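Local coordinates for protein acetyl-CoA acetyltransferase (Elizabethkingia anophelis NUHP1, PDB 6BN2) that probably catalyses the reversible thiolase condensation of two acetyl-CoA molecules to acetoacetyl-CoA and free coenzyme A, at residues Val18-Gly23 against Asp259-Leu264; Met61-Gln66 against Gly122-Ser127; Asp319-Asn324 against Ala342-Val347. All coordinates share one frame; numbering follows the deposited sequence.

Interaction 1: Val18-Gly23 against Asp259-Leu264; sequences VRTPMG and DGASAL
Val18 and Ala263 hold each other through two reciprocal backbone hydrogen bonds, Val18 N to Ala263 O and Ala263 N to Val18 O. Beside them lies the tight part of the contact: Arg19 CA and Ser262 CA, a non-hydrogen-bonded pair, come within 4.0 Å, and Arg19 CB packs on Ser262 CB at 3.9 Å. The polar ends go elsewhere, the guanidinium to Asp224 and Glu205, the Ser262 hydroxyl to Ser360. In the N-terminal half of the thiolase fold strands 258-268 and 12-24 are antiparallel neighbours, with Val18 and Ala263 packed on helix 34-48. Past Arg19 the pairing loosens. Thr20 N still reaches Ala261 O (2.9 Å), but the carbonyl of Thr20 is turned aside and its hydroxyl stands in, accepting Ala261 N at OG1 (3.0 Å, 161°). A chi1 of 71° puts OG1 between the backbone N and the carbonyl carbon, where it also donates to Pro21 O at 2.8 Å. A water donates to Thr20 O and Ala261 O and so bridges the splayed backbones. At Gly23 a second ladder starts, shifted by one residue, with Gly23 N on Asp259 O at 2.9 Å and Asp259 N on Gly23 O at 3.1 Å.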
ATOM      1  N   VAL A  18     -20.394  -1.181   2.582  1.00 14.34           N
ATOM      2  CA  VAL A  18     -20.958  -2.278   1.789  1.00 14.22           C
ATOM      3  C   VAL A  18     -19.859  -3.269   1.425  1.00 14.07           C
ATOM      4  O   VAL A  18     -18.663  -3.010   1.588  1.00 13.58           O
ATOM      5  CB  VAL A  18     -21.651  -1.796   0.496  1.00 13.93           C
ATOM      6  CG1 VAL A  18     -22.721  -0.758   0.782  1.00 17.48           C
ATOM      7  CG2 VAL A  18     -20.588  -1.228  -0.491  1.00 15.48           C
ATOM      8  N   ARG A  19     -20.288  -4.424   0.910  1.00 13.77           N
ATOM      9  CA  ARG A  19     -19.343  -5.428   0.432  1.00 11.67           C
ATOM     10  C   ARG A  19     -19.974  -6.177  -0.728  1.00 14.49           C
ATOM     11  O   ARG A  19     -21.195  -6.296  -0.793  1.00 14.63           O
ATOM     12  CB  ARG A  19     -18.983  -6.433   1.533  1.00 12.49           C
ATOM     13  CG  ARG A  19     -20.208  -7.255   2.018  1.00 13.23           C
ATOM     14  CD  ARG A  19     -19.705  -8.238   3.035  1.00 13.41           C
ATOM     15  NE  ARG A  19     -20.659  -9.231   3.530  1.00 14.77           N
ATOM     16  CZ  ARG A  19     -20.814 -10.444   3.005  1.00 14.31           C
ATOM     17  NH1 ARG A  19     -20.172 -10.781   1.884  1.00 14.51           N
ATOM     18  NH2 ARG A  19     -21.624 -11.313   3.597  1.00 16.03           N
ATOM     19  N   THR A  20     -19.134  -6.699  -1.632  1.00 14.04           N
ATOM     20  CA  THR A  20     -19.625  -7.692  -2.583  1.00 14.72           C
ATOM     21  C   THR A  20     -19.904  -9.002  -1.840  1.00 13.63           C
ATOM     22  O   THR A  20     -19.391  -9.224  -0.739  1.00 14.16           O
ATOM     23  CB  THR A  20     -18.606  -7.940  -3.712  1.00 14.71           C
ATOM     24  OG1 THR A  20     -17.469  -8.651  -3.195  1.00 12.28           O
ATOM     25  CG2 THR A  20     -18.108  -6.626  -4.331  1.00 15.85           C
ATOM     26  N   PRO A  21     -20.693  -9.906  -2.428  1.00 14.79           N
ATOM     27  CA  PRO A  21     -20.640 -11.287  -1.949  1.00 16.22           C
ATOM     28  C   PRO A  21     -19.242 -11.831  -2.212  1.00 14.95           C
ATOM     29  O   PRO A  21     -18.490 -11.305  -3.034  1.00 16.88           O
ATOM     30  CB  PRO A  21     -21.703 -12.019  -2.796  1.00 16.77           C
ATOM     31  CG  PRO A  21     -22.374 -10.959  -3.669  1.00 18.51           C
ATOM     32  CD  PRO A  21     -21.398  -9.807  -3.721  1.00 17.05           C
ATOM     33  N   MET A  22     -18.886 -12.899  -1.513  1.00 14.19           N
ATOM     34  CA  MET A  22     -17.568 -13.482  -1.688  1.00 15.40           C
ATOM     35  C   MET A  22     -17.672 -14.720  -2.557  1.00 16.88           C
ATOM     36  O   MET A  22     -18.516 -15.585  -2.318  1.00 17.44           O
ATOM     37  CB  MET A  22     -16.926 -13.788  -0.338  1.00 16.77           C
ATOM     38  CG  MET A  22     -16.511 -12.503   0.341  1.00 16.47           C
ATOM     39  SD  MET A  22     -15.825 -12.752   1.957  1.00 20.81           S
ATOM     40  CE  MET A  22     -17.308 -12.908   2.949  1.00 19.16           C
ATOM     41  N   GLY A  23     -16.833 -14.776  -3.585  1.00 15.12           N
ATOM     42  CA  GLY A  23     -16.780 -15.934  -4.453  1.00 14.78           C
ATOM     43  C   GLY A  23     -15.737 -16.936  -3.981  1.00 15.32           C
ATOM     44  O   GLY A  23     -14.748 -16.585  -3.329  1.00 16.66           O
ATOM     45  N   ASP A 259     -12.537 -14.471  -3.503  1.00 15.85           N
ATOM     46  CA  ASP A 259     -12.557 -13.237  -4.281  1.00 14.03           C
ATOM     47  C   ASP A 259     -13.650 -12.324  -3.726  1.00 15.24           C
ATOM     48  O   ASP A 259     -14.767 -12.781  -3.477  1.00 15.55           O
ATOM     49  CB  ASP A 259     -12.843 -13.535  -5.770  1.00 14.46           C
ATOM     50  CG  ASP A 259     -11.913 -14.601  -6.363  1.00 16.89           C
ATOM     51  OD1 ASP A 259     -10.740 -14.693  -5.932  1.00 16.50           O
ATOM     52  OD2 ASP A 259     -12.350 -15.358  -7.265  1.00 17.87           O
ATOM     53  N   GLY A 260     -13.351 -11.040  -3.551  1.00 12.43           N
ATOM     54  CA  GLY A 260     -14.373 -10.125  -3.045  1.00 15.01           C
ATOM     55  C   GLY A 260     -13.783  -8.764  -2.740  1.00 12.94           C
ATOM     56  O   GLY A 260     -12.568  -8.567  -2.759  1.00 13.97           O
ATOM     57  N   ALA A 261     -14.673  -7.804  -2.460  1.00 11.60           N
ATOM     58  CA  ALA A 261     -14.215  -6.463  -2.100  1.00 11.04           C
ATOM     59  C   ALA A 261     -15.213  -5.827  -1.142  1.00 11.49           C
ATOM     60  O   ALA A 261     -16.326  -6.326  -0.947  1.00 13.22           O
ATOM     61  CB  ALA A 261     -14.028  -5.575  -3.343  1.00 12.66           C
ATOM     62  N   SER A 262     -14.797  -4.706  -0.546  1.00 11.47           N
ATOM     63  CA  SER A 262     -15.628  -4.007   0.431  1.00 11.36           C
ATOM     64  C   SER A 262     -15.217  -2.537   0.446  1.00 12.87           C
ATOM     65  O   SER A 262     -14.098  -2.177   0.051  1.00 11.90           O
ATOM     66  CB  SER A 262     -15.488  -4.626   1.827  1.00 12.92           C
ATOM     67  OG  SER A 262     -14.109  -4.815   2.144  1.00 13.61           O
ATOM     68  N   ALA A 263     -16.136  -1.679   0.883  1.00 13.13           N
ATOM     69  CA  ALA A 263     -15.823  -0.257   0.849  1.00 12.74           C
ATOM     70  C   ALA A 263     -16.694   0.498   1.838  1.00 12.92           C
ATOM     71  O   ALA A 263     -17.879   0.183   2.008  1.00 13.10           O
ATOM     72  CB  ALA A 263     -16.021   0.316  -0.559  1.00 13.86           C
ATOM     73  N   LEU A 264     -16.091   1.513   2.448  1.00 12.74           N
ATOM     74  CA  LEU A 264     -16.757   2.384   3.404  1.00 13.37           C
ATOM     75  C   LEU A 264     -16.512   3.829   3.013  1.00 14.05           C
ATOM     76  O   LEU A 264     -15.474   4.177   2.441  1.00 14.67           O
ATOM     77  CB  LEU A 264     -16.254   2.148   4.840  1.00 15.08           C
ATOM     78  CG  LEU A 264     -16.430   0.755   5.467  1.00 16.48           C
ATOM     79  CD1 LEU A 264     -15.422  -0.263   4.946  1.00 15.95           C
ATOM     80  CD2 LEU A 264     -16.274   0.897   6.991  1.00 21.93           C
TER
HETATM   81  O   HOH W   1     -16.728  -8.976   0.041  1.00 15.94           O

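Interaction 2: Met61-Gln66 against Gly122-Ser127; sequences MGNVLQ and GMENMS
Two torsions carry the carboxylate of Glu124 across to Val64 and Leu65: CG stands anti to the backbone N (chi1 -152°), and a bend at chi2 (78°) turns the acid onto the loop that follows strand 59-62. There it takes two successive backbone amides, one on each oxygen. Val64 N meets OE1 of Glu124 on its syn lone pair at 2.8 Å, nearly straight at 166°, while Leu65 N reaches OE2 of Glu124 at 2.9 Å, also from the syn side but clearly out of the carboxylate plane. Bound through both oxygens, the acid is fixed in rotation and tethers the loop. OE1 has a further, weak bond from Gly359 N at the start of helix 358-375, whose Leu358 packs on Val64, Leu65 and Glu124.

The backbones themselves belong to strands 59-62 and 117-125, parallel neighbours in the N-terminal thiolase half. Gly62 and Gly122 form the bridge, their CA atoms 4.0 Å apart, and Met123 N bonds to Gly62 O at 2.9 Å. The side chains of Met61 and Met123 meet over one face of this pair. Met61, bent at chi2 and chi3, curls its methyl CE to 3.6 Å from Gly122 N. Met123 instead stretches out beyond CG, and its CE arrives beside Met61 CB at 4.0 Å, against helix 73-80. The side chain of Val64 lies about 8 Å from that of His356, a predicted proton acceptor. Within the loop Gln66 donates NE2 to Asn63 O at 2.9 Å, while its OE1 accepts from Asn93 of the second subunit.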
ATOM      1  N   MET A  61      -7.437   1.645  -0.742  1.00 10.77           N
ATOM      2  CA  MET A  61      -7.930   0.276  -0.888  1.00 10.85           C
ATOM      3  C   MET A  61      -6.858  -0.725  -0.492  1.00 10.82           C
ATOM      4  O   MET A  61      -5.758  -0.723  -1.064  1.00 12.57           O
ATOM      5  CB  MET A  61      -8.396  -0.003  -2.322  1.00 12.02           C
ATOM      6  CG  MET A  61      -9.646   0.790  -2.711  1.00 13.37           C
ATOM      7  SD  MET A  61     -11.137   0.368  -1.733  1.00 13.29           S
ATOM      8  CE  MET A  61     -11.718  -1.076  -2.658  1.00 14.87           C
ATOM      9  N   GLY A  62      -7.200  -1.606   0.447  1.00 10.67           N
ATOM     10  CA  GLY A  62      -6.333  -2.741   0.745  1.00 10.85           C
ATOM     11  C   GLY A  62      -6.300  -3.719  -0.421  1.00 10.81           C
ATOM     12  O   GLY A  62      -7.297  -3.937  -1.103  1.00 11.82           O
ATOM     13  N   ASN A  63      -5.121  -4.303  -0.652  1.00 10.42           N
ATOM     14  CA  ASN A  63      -4.937  -5.200  -1.793  1.00 11.49           C
ATOM     15  C   ASN A  63      -3.602  -5.911  -1.595  1.00 12.09           C
ATOM     16  O   ASN A  63      -2.562  -5.265  -1.675  1.00 14.07           O
ATOM     17  CB  ASN A  63      -4.978  -4.355  -3.069  1.00 11.66           C
ATOM     18  CG  ASN A  63      -5.009  -5.167  -4.358  1.00 13.82           C
ATOM     19  OD1 ASN A  63      -5.274  -6.385  -4.404  1.00 18.77           O
ATOM     20  ND2 ASN A  63      -4.754  -4.474  -5.426  1.00 10.44           N
ATOM     21  N   VAL A  64      -3.620  -7.206  -1.267  1.00 10.47           N
ATOM     22  CA  VAL A  64      -2.389  -7.869  -0.844  1.00  9.73           C
ATOM     23  C   VAL A  64      -1.594  -8.367  -2.043  1.00 11.96           C
ATOM     24  O   VAL A  64      -0.350  -8.359  -2.027  1.00 13.34           O
ATOM     25  CB  VAL A  64      -2.714  -9.025   0.108  1.00 10.36           C
ATOM     26  CG1 VAL A  64      -1.425  -9.759   0.502  1.00 12.76           C
ATOM     27  CG2 VAL A  64      -3.421  -8.470   1.343  1.00 11.94           C
ATOM     28  N   LEU A  65      -2.288  -8.819  -3.088  1.00 11.25           N
ATOM     29  CA  LEU A  65      -1.669  -9.558  -4.191  1.00 12.53           C
ATOM     30  C   LEU A  65      -1.922  -8.764  -5.468  1.00 10.39           C
ATOM     31  O   LEU A  65      -2.890  -8.995  -6.199  1.00 14.35           O
ATOM     32  CB  LEU A  65      -2.240 -11.011  -4.249  1.00 14.56           C
ATOM     33  CG  LEU A  65      -1.954 -11.747  -2.936  1.00 15.36           C
ATOM     34  CD1 LEU A  65      -2.784 -13.012  -2.823  1.00 19.54           C
ATOM     35  CD2 LEU A  65      -0.454 -12.070  -2.783  1.00 16.52           C
ATOM     36  N   GLN A  66      -1.054  -7.781  -5.707  1.00 11.44           N
ATOM     37  CA  GLN A  66      -1.271  -6.783  -6.750  1.00 12.09           C
ATOM     38  C   GLN A  66      -0.728  -7.209  -8.109  1.00 13.35           C
ATOM     39  O   GLN A  66      -0.958  -6.503  -9.095  1.00 13.38           O
ATOM     40  CB  GLN A  66      -0.621  -5.463  -6.325  1.00 12.36           C
ATOM     41  CG  GLN A  66      -1.248  -4.933  -5.013  1.00 12.77           C
ATOM     42  CD  GLN A  66      -0.513  -3.768  -4.381  1.00 15.02           C
ATOM     43  OE1 GLN A  66       0.407  -3.197  -4.969  1.00 15.24           O
ATOM     44  NE2 GLN A  66      -0.923  -3.401  -3.160  1.00 13.25           N
ATOM     45  N   GLY A 122     -11.161  -2.513   0.618  1.00 11.34           N
ATOM     46  CA  GLY A 122     -10.183  -3.501   0.201  1.00 12.36           C
ATOM     47  C   GLY A 122     -10.766  -4.391  -0.869  1.00 12.17           C
ATOM     48  O   GLY A 122     -11.990  -4.436  -1.081  1.00 11.76           O
ATOM     49  N   MET A 123      -9.870  -5.102  -1.547  1.00 10.98           N
ATOM     50  CA  MET A 123     -10.267  -5.887  -2.704  1.00 11.98           C
ATOM     51  C   MET A 123      -9.240  -6.989  -2.923  1.00 12.48           C
ATOM     52  O   MET A 123      -8.046  -6.794  -2.679  1.00 12.13           O
ATOM     53  CB  MET A 123     -10.372  -4.990  -3.956  1.00 10.59           C
ATOM     54  CG  MET A 123      -9.040  -4.306  -4.335  1.00 11.79           C
ATOM     55  SD  MET A 123      -9.312  -2.930  -5.478  1.00 14.35           S
ATOM     56  CE  MET A 123      -7.633  -2.228  -5.572  1.00 13.23           C
ATOM     57  N   GLU A 124      -9.707  -8.130  -3.427  1.00 13.89           N
ATOM     58  CA  GLU A 124      -8.786  -9.211  -3.738  1.00 12.29           C
ATOM     59  C   GLU A 124      -9.468 -10.153  -4.711  1.00 12.51           C
ATOM     60  O   GLU A 124     -10.640 -10.497  -4.537  1.00 13.16           O
ATOM     61  CB  GLU A 124      -8.363  -9.987  -2.480  1.00 12.45           C
ATOM     62  CG  GLU A 124      -6.964 -10.608  -2.619  1.00 12.18           C
ATOM     63  CD  GLU A 124      -5.861  -9.566  -2.413  1.00 14.06           C
ATOM     64  OE1 GLU A 124      -5.764  -9.011  -1.290  1.00 13.46           O
ATOM     65  OE2 GLU A 124      -5.121  -9.287  -3.376  1.00 13.50           O
ATOM     66  N   ASN A 125      -8.729 -10.586  -5.724  1.00 12.62           N
ATOM     67  CA  ASN A 125      -9.177 -11.721  -6.523  1.00 13.11           C
ATOM     68  C   ASN A 125      -8.059 -12.752  -6.452  1.00 14.34           C
ATOM     69  O   ASN A 125      -7.063 -12.661  -7.177  1.00 14.49           O
ATOM     70  CB  ASN A 125      -9.513 -11.326  -7.954  1.00 13.83           C
ATOM     71  CG  ASN A 125     -10.142 -12.474  -8.700  1.00 16.95           C
ATOM     72  OD1 ASN A 125      -9.590 -13.565  -8.697  1.00 15.81           O
ATOM     73  ND2 ASN A 125     -11.331 -12.262  -9.274  1.00 16.38           N
ATOM     74  N   MET A 126      -8.215 -13.709  -5.543  1.00 12.93           N
ATOM     75  CA  MET A 126      -7.171 -14.701  -5.357  1.00 12.06           C
ATOM     76  C   MET A 126      -7.125 -15.666  -6.532  1.00 15.12           C
ATOM     77  O   MET A 126      -6.045 -16.167  -6.864  1.00 15.67           O
ATOM     78  CB  MET A 126      -7.395 -15.396  -4.018  1.00 13.68           C
ATOM     79  CG  MET A 126      -7.319 -14.354  -2.894  1.00 14.17           C
ATOM     80  SD  MET A 126      -7.475 -14.985  -1.206  1.00 14.81           S
ATOM     81  CE  MET A 126      -5.887 -15.803  -0.964  1.00 15.13           C
ATOM     82  N   SER A 127      -8.266 -15.868  -7.212  1.00 13.97           N
ATOM     83  CA  SER A 127      -8.309 -16.726  -8.398  1.00 13.95           C
ATOM     84  C   SER A 127      -7.385 -16.225  -9.505  1.00 15.99           C
ATOM     85  O   SER A 127      -6.891 -17.025 -10.312  1.00 16.80           O
ATOM     86  CB  SER A 127      -9.737 -16.799  -8.942  1.00 14.24           C
ATOM     87  OG  SER A 127     -10.648 -17.300  -7.982  1.00 16.05           O
TER

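Interaction 3: Asp319-Asn324 against Ala342-Val347; sequences DFFEFN and AAKVNV
Phe321 forms both backbone hydrogen bonds, its N to Lys344 O and its O from Asn346 N, each 2.9 Å, the second at 171°. They make a single bridge of Phe321 with Val345, laid along strand 320-323, the outermost strand of the sheet within this chain, in the C-terminal thiolase half.

Side-chain polar bonds continue the pairing. The amide of Asn346, with CG anti to the carbonyl carbon (chi1 -61°), faces the peptide groups of Phe323: OD1 accepts Phe323 N in plane on a lone pair at 2.9 Å, and ND2 donates to Phe323 O at 2.8 Å. ND2 also serves Glu325. Lys344 lies along Asp319 O, its NZ bonded to Ile318 O.

Apolar contacts fall on two sides. Val347 CG1 meets the edge of the Phe320 ring at CD2, 3.7 Å away, near helix 358-375, whereas Val345 CG2 rests against Phe321 CB at 4.0 Å, on the side of helix 300-311.

A water donates to Phe321 O and Glu322 OE1 (2.7 Å) and accepts Val347 N.

A side-chain amide, copying a peptide's donor and acceptor, thus lets an irregular loop keep pairing with the strand where its own backbone turns away.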
ATOM      1  N   ASP A 319     -20.188  -4.760  23.070  1.00 17.45           N
ATOM      2  CA  ASP A 319     -21.354  -5.630  22.962  1.00 16.65           C
ATOM      3  C   ASP A 319     -21.124  -6.783  21.988  1.00 18.28           C
ATOM      4  O   ASP A 319     -21.569  -7.908  22.243  1.00 18.13           O
ATOM      5  CB  ASP A 319     -22.569  -4.817  22.516  1.00 18.17           C
ATOM      6  CG  ASP A 319     -23.034  -3.827  23.581  1.00 26.45           C
ATOM      7  OD1 ASP A 319     -22.945  -4.161  24.781  1.00 27.49           O
ATOM      8  OD2 ASP A 319     -23.508  -2.724  23.225  1.00 26.58           O
ATOM      9  N   PHE A 320     -20.458  -6.515  20.865  1.00 17.47           N
ATOM     10  CA  PHE A 320     -20.237  -7.528  19.840  1.00 16.22           C
ATOM     11  C   PHE A 320     -18.862  -7.354  19.234  1.00 15.43           C
ATOM     12  O   PHE A 320     -18.347  -6.237  19.144  1.00 16.25           O
ATOM     13  CB  PHE A 320     -21.312  -7.464  18.740  1.00 16.57           C
ATOM     14  CG  PHE A 320     -22.638  -7.943  19.218  1.00 15.77           C
ATOM     15  CD1 PHE A 320     -23.566  -7.053  19.757  1.00 18.11           C
ATOM     16  CD2 PHE A 320     -22.932  -9.300  19.214  1.00 18.54           C
ATOM     17  CE1 PHE A 320     -24.787  -7.517  20.265  1.00 20.34           C
ATOM     18  CE2 PHE A 320     -24.157  -9.770  19.705  1.00 21.64           C
ATOM     19  CZ  PHE A 320     -25.081  -8.878  20.233  1.00 24.27           C
ATOM     20  N   PHE A 321     -18.290  -8.478  18.799  1.00 14.47           N
ATOM     21  CA  PHE A 321     -16.937  -8.531  18.252  1.00 13.23           C
ATOM     22  C   PHE A 321     -16.962  -9.193  16.886  1.00 14.09           C
ATOM     23  O   PHE A 321     -17.727 -10.138  16.661  1.00 16.02           O
ATOM     24  CB  PHE A 321     -15.986  -9.359  19.129  1.00 14.80           C
ATOM     25  CG  PHE A 321     -15.862  -8.869  20.540  1.00 13.74           C
ATOM     26  CD1 PHE A 321     -16.800  -9.239  21.499  1.00 18.81           C
ATOM     27  CD2 PHE A 321     -14.787  -8.070  20.920  1.00 15.67           C
ATOM     28  CE1 PHE A 321     -16.681  -8.811  22.820  1.00 21.50           C
ATOM     29  CE2 PHE A 321     -14.658  -7.628  22.242  1.00 17.26           C
ATOM     30  CZ  PHE A 321     -15.603  -8.001  23.189  1.00 18.86           C
ATOM     31  N   GLU A 322     -16.071  -8.740  15.999  1.00 14.59           N
ATOM     32  CA  GLU A 322     -15.776  -9.454  14.756  1.00 14.88           C
ATOM     33  C   GLU A 322     -14.282  -9.713  14.748  1.00 17.81           C
ATOM     34  O   GLU A 322     -13.497  -8.770  14.626  1.00 17.29           O
ATOM     35  CB  GLU A 322     -16.182  -8.650  13.520  1.00 15.87           C
ATOM     36  CG  GLU A 322     -17.667  -8.611  13.268  1.00 17.44           C
ATOM     37  CD  GLU A 322     -18.177  -9.896  12.642  1.00 21.41           C
ATOM     38  OE1 GLU A 322     -19.292 -10.316  13.014  1.00 19.87           O
ATOM     39  OE2 GLU A 322     -17.482 -10.474  11.779  1.00 20.87           O
ATOM     40  N   PHE A 323     -13.889 -10.972  14.914  1.00 15.63           N
ATOM     41  CA  PHE A 323     -12.498 -11.405  14.801  0.55 17.36           C
ATOM     42  C   PHE A 323     -12.375 -12.254  13.545  1.00 19.96           C
ATOM     43  O   PHE A 323     -13.049 -13.284  13.437  1.00 23.20           O
ATOM     44  CB  PHE A 323     -12.071 -12.239  16.010  0.55 19.13           C
ATOM     45  CG  PHE A 323     -11.688 -11.445  17.210  0.55 20.96           C
ATOM     46  CD1 PHE A 323     -10.392 -10.973  17.354  0.55 22.44           C
ATOM     47  CD2 PHE A 323     -12.594 -11.234  18.234  0.55 27.91           C
ATOM     48  CE1 PHE A 323     -10.016 -10.257  18.487  0.55 23.99           C
ATOM     49  CE2 PHE A 323     -12.229 -10.519  19.358  0.55 23.41           C
ATOM     50  CZ  PHE A 323     -10.944 -10.028  19.486  0.55 26.56           C
ATOM     51  N   ASN A 324     -11.506 -11.854  12.613  1.00 14.73           N
ATOM     52  CA  ASN A 324     -11.466 -12.603  11.367  1.00 13.87           C
ATOM     53  C   ASN A 324     -11.008 -14.036  11.606  1.00 22.18           C
ATOM     54  O   ASN A 324     -10.060 -14.288  12.355  1.00 27.74           O
ATOM     55  CB  ASN A 324     -10.563 -11.948  10.335  1.00 17.80           C
ATOM     56  CG  ASN A 324     -10.823 -12.503   8.935  1.00 21.20           C
ATOM     57  OD1 ASN A 324     -11.958 -12.463   8.439  1.00 20.84           O
ATOM     58  ND2 ASN A 324      -9.786 -13.039   8.306  1.00 20.64           N
ATOM     59  N   ALA A 342     -18.336 -16.607  23.299  1.00 25.00           N
ATOM     60  CA  ALA A 342     -18.460 -16.920  21.878  1.00 26.38           C
ATOM     61  C   ALA A 342     -19.810 -16.498  21.298  1.00 27.25           C
ATOM     62  O   ALA A 342     -19.920 -16.307  20.084  1.00 25.21           O
ATOM     63  CB  ALA A 342     -18.223 -18.411  21.653  1.00 35.10           C
ATOM     64  N   ALA A 343     -20.836 -16.326  22.135  1.00 22.14           N
ATOM     65  CA  ALA A 343     -22.134 -15.869  21.659  1.00 22.23           C
ATOM     66  C   ALA A 343     -22.132 -14.410  21.228  1.00 23.21           C
ATOM     67  O   ALA A 343     -23.127 -13.957  20.647  1.00 24.26           O
ATOM     68  CB  ALA A 343     -23.194 -16.058  22.742  1.00 26.20           C
ATOM     69  N   LYS A 344     -21.055 -13.674  21.508  1.00 20.07           N
ATOM     70  CA  LYS A 344     -20.917 -12.273  21.135  1.00 19.38           C
ATOM     71  C   LYS A 344     -19.899 -12.052  20.025  1.00 18.86           C
ATOM     72  O   LYS A 344     -19.686 -10.899  19.624  1.00 18.62           O
ATOM     73  CB  LYS A 344     -20.521 -11.444  22.365  1.00 20.17           C
ATOM     74  CG  LYS A 344     -21.577 -11.480  23.477  1.00 25.42           C
ATOM     75  CD  LYS A 344     -21.042 -10.917  24.793  1.00 42.55           C
ATOM     76  CE  LYS A 344     -20.386  -9.555  24.616  1.00 49.38           C
ATOM     77  NZ  LYS A 344     -20.281  -8.821  25.915  1.00 58.94           N
ATOM     78  N   VAL A 345     -19.292 -13.116  19.497  1.00 16.32           N
ATOM     79  CA  VAL A 345     -18.210 -13.019  18.523  1.00 14.66           C
ATOM     80  C   VAL A 345     -18.664 -13.667  17.218  1.00 15.50           C
ATOM     81  O   VAL A 345     -19.095 -14.827  17.217  1.00 17.26           O
ATOM     82  CB  VAL A 345     -16.913 -13.687  19.034  1.00 15.88           C
ATOM     83  CG1 VAL A 345     -15.782 -13.481  18.031  1.00 17.68           C
ATOM     84  CG2 VAL A 345     -16.517 -13.154  20.423  1.00 16.63           C
ATOM     85  N   ASN A 346     -18.537 -12.920  16.108  1.00 15.55           N
ATOM     86  CA  ASN A 346     -18.853 -13.402  14.754  1.00 14.97           C
ATOM     87  C   ASN A 346     -20.245 -14.017  14.702  1.00 15.89           C
ATOM     88  O   ASN A 346     -20.427 -15.161  14.271  1.00 16.63           O
ATOM     89  CB  ASN A 346     -17.808 -14.411  14.256  1.00 15.87           C
ATOM     90  CG  ASN A 346     -16.419 -13.822  14.174  1.00 19.86           C
ATOM     91  OD1 ASN A 346     -16.233 -12.627  14.355  1.00 19.50           O
ATOM     92  ND2 ASN A 346     -15.429 -14.671  13.893  1.00 21.07           N
ATOM     93  N   VAL A 347     -21.241 -13.255  15.174  1.00 15.01           N
ATOM     94  CA  VAL A 347     -22.564 -13.838  15.415  1.00 14.74           C
ATOM     95  C   VAL A 347     -23.321 -14.164  14.131  1.00 15.11           C
ATOM     96  O   VAL A 347     -24.257 -14.983  14.172  1.00 17.17           O
ATOM     97  CB  VAL A 347     -23.405 -12.928  16.332  1.00 20.45           C
ATOM     98  CG1 VAL A 347     -22.678 -12.709  17.675  1.00 18.91           C
ATOM     99  CG2 VAL A 347     -23.751 -11.627  15.671  1.00 20.80           C
TER
HETATM  100  O   HOH W   2     -23.062  -6.719  25.976  1.00 53.30           O
HETATM  101  O   HOH W   3     -20.400 -10.418  15.515  1.00 17.86           O
HETATM  102  O   HOH W   4     -15.061 -11.774  11.758  1.00 21.67           O

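Overall arrangement
From the N terminus, residues 18-23 come first and pair with 259-264, so interaction 1 closes a loop of 235 residues. Nested inside it, interaction 2 closes a shorter one of 55 residues between 61-66 and 122-127. The two meet physically, their centres about 11 Å apart: strands 117-125 and 258-268 are sheet neighbours, Ser262 N bonds to Gly122 O, and Asp259 OD2 probably to the Ser127 hydroxyl. Interaction 3 opens only after both have closed, joining 319-324 to 342-347 over 17 residues that include helix 328-338. It touches neither of the others and belongs to the C-terminal thiolase half, reaching the same sheet at its outermost strand, 320-323.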